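Local coordinates for protein topoisomerase IV subunit A (Escherichia coli, PDB 1ZVT) that forms the C-terminal part of the A subunit of a type II DNA topoisomerase and probably binds DNA, helping to set which DNA topologies the enzyme acts on, at residues Thr5-Gln10 with Ile22-Leu27; Val50-Arg55 with Gly83-His88; Asp145-Ile150 with Phe159-Leu164. All coordinates share one frame; numbering follows the deposited sequence.

Contact 1: residues Thr5-Gln10 with Ile22-Leu27; sequences TIVLSQ and IDAPGL
In one blade of the beta-pinwheel, strand 3-9 turns Thr5 and Val7 to the loop that follows strand 13-18, and Ile22, Ala24 and Leu27 of that loop close over them. The contact is wholly apolar, and no hydrogen bond crosses it. Val7 is its hub. Val7 CG2 meets Ile22 CD1 at 3.7 Å and Ala24 CB at 3.8 Å, and the same methyl touches Leu27 CD1 at 4.0 Å. Val7 CG1 lies anti to the backbone N (chi1 -180°) and finds Ala24 CB a little farther off, so the single methyl of Ala24 sits against both branches of the valine. A beta-branched residue suits this place, since it favours the extended backbone of a strand and offers two methyls to three partners. Leu27 comes to Val7 tip to tip, whereas Ile22 crosses it obliquely. Ile22 also meets Thr5 tip to tip, Thr5 CG2 lying 3.9 Å from Ile22 CD1. Thr5 divides its branches: CG2 joins the apolar cluster, while OG1 is hydrogen-bonded to the backbone O of Gly19, a pairing that lets a threonine be buried here.

The loop is shaped by its own backbone. A type I turn runs from Ala24 to Leu27, closed by Leu27 N on Ala24 O at 3.2 Å, and it brings Leu27 back to the cluster that Ala24 has already joined. Asp23 directs its carboxylate to the turn, where OD1 accepts from Gly26 N at 2.9 Å from above the carboxylate plane. Tyr29 also touches Val7, and its OH is hydrogen-bonded to Ala24 O. The arrangement is an apolar cluster between a loop, shaped by an Asx motif and a type I turn, and a strand of an antiparallel pinwheel blade.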
# COMPACT_ATOMS: atom_id res chain seq x y z
N THR A 5 -9.90 14.43 -9.45
CA THR A 5 -8.59 13.88 -9.08
C THR A 5 -8.24 14.45 -7.72
O THR A 5 -8.29 15.66 -7.53
CB THR A 5 -7.50 14.29 -10.09
OG1 THR A 5 -7.85 13.75 -11.36
CG2 THR A 5 -6.13 13.75 -9.67
N ILE A 6 -7.91 13.57 -6.79
CA ILE A 6 -7.47 14.04 -5.47
C ILE A 6 -5.94 14.02 -5.46
O ILE A 6 -5.33 13.03 -5.85
CB ILE A 6 -8.00 13.15 -4.32
CG1 ILE A 6 -9.50 12.82 -4.49
CG2 ILE A 6 -7.65 13.79 -2.98
CD1 ILE A 6 -10.42 14.05 -4.63
N VAL A 7 -5.35 15.13 -5.03
CA VAL A 7 -3.89 15.30 -5.05
C VAL A 7 -3.37 15.49 -3.64
O VAL A 7 -3.87 16.35 -2.90
CB VAL A 7 -3.50 16.53 -5.91
CG1 VAL A 7 -1.94 16.72 -5.95
CG2 VAL A 7 -4.10 16.40 -7.33
N LEU A 8 -2.40 14.66 -3.28
CA LEU A 8 -1.76 14.66 -1.96
C LEU A 8 -0.35 15.17 -2.08
O LEU A 8 0.40 14.76 -2.99
CB LEU A 8 -1.72 13.22 -1.43
CG LEU A 8 -0.99 12.97 -0.11
CD1 LEU A 8 -1.70 13.70 1.06
CD2 LEU A 8 -0.86 11.45 0.15
N SER A 9 0.03 16.07 -1.19
CA SER A 9 1.38 16.61 -1.21
C SER A 9 2.27 15.96 -0.15
O SER A 9 1.79 15.27 0.75
CB SER A 9 1.34 18.13 -1.01
OG SER A 9 1.09 18.44 0.35
N GLN A 10 3.58 16.21 -0.28
CA GLN A 10 4.58 15.64 0.65
C GLN A 10 4.29 16.01 2.10
O GLN A 10 4.48 15.20 3.02
CB GLN A 10 5.98 16.12 0.26
CG GLN A 10 6.52 15.51 -1.02
CD GLN A 10 6.63 13.99 -0.95
OE1 GLN A 10 6.84 13.40 0.13
NE2 GLN A 10 6.45 13.34 -2.10
N ILE A 22 -5.71 16.41 -15.11
CA ILE A 22 -4.91 17.49 -14.55
C ILE A 22 -3.43 17.10 -14.48
O ILE A 22 -3.09 15.91 -14.40
CB ILE A 22 -5.41 17.91 -13.16
CG1 ILE A 22 -5.27 16.75 -12.18
CG2 ILE A 22 -6.88 18.35 -13.26
CD1 ILE A 22 -4.72 17.18 -10.87
N ASP A 23 -2.57 18.10 -14.54
CA ASP A 23 -1.14 17.91 -14.32
C ASP A 23 -0.87 18.11 -12.83
O ASP A 23 -0.66 19.23 -12.38
CB ASP A 23 -0.36 18.93 -15.17
CG ASP A 23 1.14 18.82 -15.01
OD1 ASP A 23 1.65 18.18 -14.05
OD2 ASP A 23 1.85 19.39 -15.88
N ALA A 24 -0.94 17.03 -12.06
CA ALA A 24 -0.88 17.17 -10.61
C ALA A 24 0.48 17.64 -10.09
O ALA A 24 0.55 18.52 -9.23
CB ALA A 24 -1.33 15.88 -9.92
N PRO A 25 1.59 17.07 -10.61
CA PRO A 25 2.87 17.58 -10.15
C PRO A 25 3.08 19.05 -10.52
O PRO A 25 3.86 19.74 -9.87
CB PRO A 25 3.88 16.66 -10.84
CG PRO A 25 3.11 15.41 -11.10
CD PRO A 25 1.76 15.92 -11.51
N GLY A 26 2.39 19.52 -11.57
CA GLY A 26 2.51 20.90 -12.03
C GLY A 26 1.68 21.94 -11.28
O GLY A 26 1.74 23.12 -11.59
N LEU A 27 0.89 21.50 -10.30
CA LEU A 27 0.09 22.43 -9.49
C LEU A 27 0.96 23.28 -8.58
O LEU A 27 2.14 23.01 -8.39
CB LEU A 27 -0.92 21.65 -8.65
CG LEU A 27 -1.94 20.85 -9.44
CD1 LEU A 27 -2.69 19.90 -8.53
CD2 LEU A 27 -2.92 21.77 -10.15

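Contact 2: residues Val50-Arg55 with Gly83-His88; sequences VDSTGR and GATVDH
Val50 pairs with His88 and Asp51 with Val86 where strands 47-51 and 86-90 run antiparallel in a blade of the beta-pinwheel, and a classic beta bulge shifts the register between them. The tight part is this backbone seam. Val50 N gives a bond of 2.8 Å to His88 O, while Val50 O accepts from two successive donors, Asp87 N at 3.1 Å and His88 N at 3.3 Å, both in its carbonyl plane. That shared oxygen is the signature of the bulge. Beside it Val50 CB comes 4.1 Å from His88 CD2, a light contact.

Beyond the strands, Ser52 continues the seam by both its backbone and its side chain. Ser52 N binds Thr85 O at 2.9 Å, and Ser52 OG, held between the backbone N and the carbonyl carbon (chi1 54°), accepts from Thr85 N at 3.0 Å. A serine suits the place because its short hydroxyl takes over where backbone pairing ends.

The other side is looser and more open to solvent: of the facing segment Thr53 meets just Ala84, Thr53 CG2 to Ala84 CB at 3.9 Å, and Thr85 is exposed, its OG1 donating to Asp87 OD1. Order in the turn comes from Asp51, whose OD2 is bound to the hydroxyl of Tyr57. Asp51 OD1 forms an Asx turn and accepts from three donors: Thr53 N and Arg55 N reach it from opposite sides of the carboxylate plane, and Thr53 OG1 meets Asp51 OD1 at 2.7 Å, on the syn side but tilted out of the plane.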
# COMPACT_ATOMS: atom_id res chain seq x y z
N VAL A 50 -4.66 6.11 4.47
CA VAL A 50 -4.17 5.21 5.52
C VAL A 50 -2.94 5.84 6.19
O VAL A 50 -2.00 6.28 5.50
CB VAL A 50 -3.82 3.83 4.93
CG1 VAL A 50 -3.34 2.92 6.06
CG2 VAL A 50 -5.05 3.20 4.24
N ASP A 51 -2.96 5.92 7.52
CA ASP A 51 -1.81 6.51 8.25
C ASP A 51 -0.76 5.48 8.65
O ASP A 51 -0.95 4.27 8.47
CB ASP A 51 -2.25 7.43 9.42
CG ASP A 51 -2.68 6.67 10.68
OD1 ASP A 51 -2.36 5.49 10.85
OD2 ASP A 51 -3.34 7.30 11.53
N SER A 52 0.36 6.00 9.18
CA SER A 52 1.52 5.16 9.51
C SER A 52 1.28 4.19 10.66
O SER A 52 2.11 3.30 10.90
CB SER A 52 2.71 6.07 9.83
OG SER A 52 2.35 6.99 10.83
N THR A 53 0.16 4.35 11.37
CA THR A 53 -0.22 3.49 12.49
C THR A 53 -1.24 2.42 12.10
O THR A 53 -1.64 1.60 12.93
CB THR A 53 -0.75 4.29 13.71
OG1 THR A 53 -2.05 4.81 13.44
CG2 THR A 53 0.20 5.42 14.08
N GLY A 54 -1.64 2.43 10.83
CA GLY A 54 -2.58 1.42 10.32
C GLY A 54 -4.04 1.82 10.42
O GLY A 54 -4.94 0.97 10.26
N ARG A 55 -4.30 3.10 10.69
CA ARG A 55 -5.68 3.61 10.71
C ARG A 55 -6.10 4.07 9.32
O ARG A 55 -5.28 4.57 8.57
CB ARG A 55 -5.82 4.76 11.72
CG ARG A 55 -5.53 4.32 13.18
CD ARG A 55 -5.97 5.39 14.19
NE ARG A 55 -7.42 5.52 14.30
CZ ARG A 55 -8.20 4.80 15.12
NH1 ARG A 55 -7.69 3.84 15.89
NH2 ARG A 55 -9.50 5.04 15.16
N GLY A 83 2.49 11.88 16.08
CA GLY A 83 3.64 11.51 15.25
C GLY A 83 3.32 10.74 13.98
O GLY A 83 4.23 10.44 13.19
N ALA A 84 2.05 10.42 13.78
CA ALA A 84 1.63 9.65 12.61
C ALA A 84 1.63 10.53 11.38
O ALA A 84 1.41 11.75 11.48
CB ALA A 84 0.22 9.08 12.83
N THR A 85 1.88 9.92 10.23
CA THR A 85 1.84 10.59 8.95
C THR A 85 0.82 9.88 8.05
O THR A 85 0.51 8.71 8.27
CB THR A 85 3.21 10.54 8.23
OG1 THR A 85 3.69 9.19 8.19
CG2 THR A 85 4.24 11.44 8.93
N VAL A 86 0.33 10.60 7.05
CA VAL A 86 -0.55 9.99 6.03
C VAL A 86 0.29 9.47 4.88
O VAL A 86 0.92 10.24 4.14
CB VAL A 86 -1.58 11.00 5.50
CG1 VAL A 86 -2.30 10.46 4.28
CG2 VAL A 86 -2.58 11.34 6.61
N ASP A 87 0.29 8.15 4.72
CA ASP A 87 1.24 7.53 3.81
C ASP A 87 0.64 7.01 2.52
O ASP A 87 1.34 6.84 1.52
CB ASP A 87 1.98 6.39 4.53
CG ASP A 87 2.84 6.90 5.67
OD1 ASP A 87 3.08 8.13 5.76
OD2 ASP A 87 3.26 6.07 6.51
N HIS A 88 -0.67 6.73 2.54
CA HIS A 88 -1.31 6.07 1.43
C HIS A 88 -2.69 6.66 1.16
O HIS A 88 -3.40 7.01 2.11
CB HIS A 88 -1.44 4.54 1.66
CG HIS A 88 -0.22 3.91 2.27
ND1 HIS A 88 0.91 3.62 1.55
CD2 HIS A 88 0.03 3.52 3.54
CE1 HIS A 88 1.81 3.09 2.35
NE2 HIS A 88 1.31 3.01 3.56

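Contact 3: residues Asp145-Ile150 with Phe159-Leu164; sequences DMLLAI and FPVSDL
The ring of Phe159 takes Leu147 CB over one face, 4.3 Å above the plane and displaced toward the rim, in the hairpin of strands 146-151 and 155-160 of a beta-pinwheel blade. Around the far end of the ring, Phe159 CZ lies 3.8 Å from Leu147 CD2, while CE1 and CE2 approach CD1 and CD2 respectively, so that the leucine fork spans the tip of the ring. The two side chains lie side by side and point the same way, as directly paired residues on one face of the sheet do. A forked apolar residue is well matched to the end of a ring. Arg225 also touches Phe159, and Leu99 of strand 97-101 touches both Leu147 and Leu164.

Across the hairpin, Leu147 N donates to Phe159 O at 2.8 Å and Phe159 N returns the bond to Leu147 O.

Met146 starts away from the partner strand but folds back, bent at both chi2 (-62°) and chi3 (-67°). Met146 CE lies over the Phe159-Pro160 peptide link, 3.3 Å from Phe159 C, and also reaches Pro160 CD. Met146 SD lies 3.7 Å from Pro160 CA. A flexible thioether can bend back to the proline in this way. An alanine here would probably leave the Phe159-Pro160 peptide link and Pro160 CG and CD without their methionine neighbour and open a gap beside the proline.

Pro160 sits in the non-hydrogen-bonded pair with Met146, where the missing N-H costs the pairing nothing; the next bond comes from Val161, the first residue of a 3-10 turn. Val161 N meets Asp145 O nearly straight, at 3.0 Å and 172°. The same carbonyl accepts from a water that in turn takes the N-H of Ser162, the water oxygen standing 2.9 Å from Asp145 O.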
# COMPACT_ATOMS: atom_id res chain seq x y z
N ASP A 145 -4.77 -13.86 -9.08
CA ASP A 145 -3.41 -13.32 -9.07
C ASP A 145 -2.57 -13.98 -7.96
O ASP A 145 -3.12 -14.59 -7.03
CB ASP A 145 -3.46 -11.80 -8.89
CG ASP A 145 -3.84 -11.05 -10.20
OD1 ASP A 145 -3.95 -11.67 -11.29
OD2 ASP A 145 -4.04 -9.81 -10.12
N MET A 146 -1.24 -13.87 -8.09
CA MET A 146 -0.30 -14.44 -7.12
C MET A 146 0.19 -13.34 -6.19
O MET A 146 0.46 -12.23 -6.62
CB MET A 146 0.92 -15.04 -7.81
CG MET A 146 0.61 -16.15 -8.80
SD MET A 146 -0.17 -17.52 -7.95
CE MET A 146 1.11 -18.12 -6.92
N LEU A 147 0.30 -13.66 -4.91
CA LEU A 147 0.95 -12.79 -3.93
C LEU A 147 2.43 -13.15 -3.92
O LEU A 147 2.77 -14.33 -3.92
CB LEU A 147 0.33 -13.03 -2.54
CG LEU A 147 0.86 -12.25 -1.33
CD1 LEU A 147 -0.22 -12.14 -0.27
CD2 LEU A 147 2.13 -12.88 -0.76
N LEU A 148 3.29 -12.15 -3.94
CA LEU A 148 4.73 -12.39 -3.91
C LEU A 148 5.30 -11.54 -2.79
O LEU A 148 5.07 -10.31 -2.74
CB LEU A 148 5.39 -12.03 -5.25
CG LEU A 148 6.91 -12.18 -5.28
CD1 LEU A 148 7.38 -13.62 -5.08
CD2 LEU A 148 7.49 -11.62 -6.57
N ALA A 149 5.95 -12.21 -1.84
CA ALA A 149 6.53 -11.52 -0.70
C ALA A 149 8.03 -11.69 -0.74
O ALA A 149 8.53 -12.77 -1.06
CB ALA A 149 6.01 -12.16 0.63
N ILE A 150 8.75 -10.61 -0.42
CA ILE A 150 10.22 -10.65 -0.35
C ILE A 150 10.62 -10.05 0.98
O ILE A 150 10.18 -8.95 1.31
CB ILE A 150 10.88 -9.80 -1.48
CG1 ILE A 150 10.35 -10.25 -2.86
CG2 ILE A 150 12.42 -9.90 -1.38
CD1 ILE A 150 10.89 -9.37 -4.01
N PHE A 159 2.39 -17.38 -3.49
CA PHE A 159 1.22 -18.27 -3.43
C PHE A 159 -0.00 -17.49 -3.91
O PHE A 159 0.03 -16.26 -3.92
CB PHE A 159 1.00 -18.82 -2.00
CG PHE A 159 0.80 -17.75 -0.95
CD1 PHE A 159 -0.45 -17.15 -0.77
CD2 PHE A 159 1.85 -17.38 -0.11
CE1 PHE A 159 -0.64 -16.16 0.21
CE2 PHE A 159 1.67 -16.39 0.86
CZ PHE A 159 0.42 -15.79 1.02
N PRO A 160 -1.07 -18.20 -4.32
CA PRO A 160 -2.24 -17.47 -4.84
C PRO A 160 -2.83 -16.55 -3.78
O PRO A 160 -2.97 -16.94 -2.63
CB PRO A 160 -3.22 -18.60 -5.17
CG PRO A 160 -2.34 -19.80 -5.41
CD PRO A 160 -1.29 -19.66 -4.34
N VAL A 161 -3.15 -15.30 -4.15
CA VAL A 161 -3.64 -14.35 -3.15
C VAL A 161 -4.97 -14.82 -2.49
O VAL A 161 -5.26 -14.43 -1.35
CB VAL A 161 -3.72 -12.89 -3.72
CG1 VAL A 161 -4.85 -12.77 -4.70
CG2 VAL A 161 -3.83 -11.85 -2.58
N SER A 162 -5.75 -15.65 -3.19
CA SER A 162 -6.96 -16.28 -2.63
C SER A 162 -6.69 -17.12 -1.38
O SER A 162 -7.61 -17.39 -0.62
CB SER A 162 -7.67 -17.15 -3.68
OG SER A 162 -6.78 -18.10 -4.24
N ASP A 163 -5.44 -17.55 -1.18
CA ASP A 163 -5.04 -18.31 0.01
C ASP A 163 -5.06 -17.48 1.30
O ASP A 163 -5.13 -18.03 2.41
CB ASP A 163 -3.64 -18.92 -0.16
CG ASP A 163 -3.65 -20.20 -0.98
OD1 ASP A 163 -4.73 -20.60 -1.47
OD2 ASP A 163 -2.55 -20.79 -1.12
N LEU A 164 -4.99 -16.16 1.16
CA LEU A 164 -5.00 -15.28 2.31
C LEU A 164 -6.43 -14.93 2.73
O LEU A 164 -7.19 -14.34 1.94
CB LEU A 164 -4.21 -14.01 1.99
CG LEU A 164 -3.95 -13.07 3.17
CD1 LEU A 164 -3.11 -13.72 4.25
CD2 LEU A 164 -3.25 -11.85 2.65
O HOH W 1 -5.36 -16.25 -6.19

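Overall arrangement
The three contacts follow one another along the chain, each closing before the next opens, and belong to three different four-stranded antiparallel sheets of the pinwheel. Contacts 1 and 2 are neighbours, their centres 19 Å apart and their nearest atoms about 4 Å, without touching; Met89, one residue beyond contact 2 on strand 86-90, packs on Ile6 and Leu8 of strand 3-9. Contact 3 lies across the chain's centre from both, its centre 32 Å from that of contact 1 and 24 Å from that of contact 2. They differ in kind: a loop packed on a strand, a bulged strand pair and a hairpin. No DNA is bound here, so none can be tied to a binding surface.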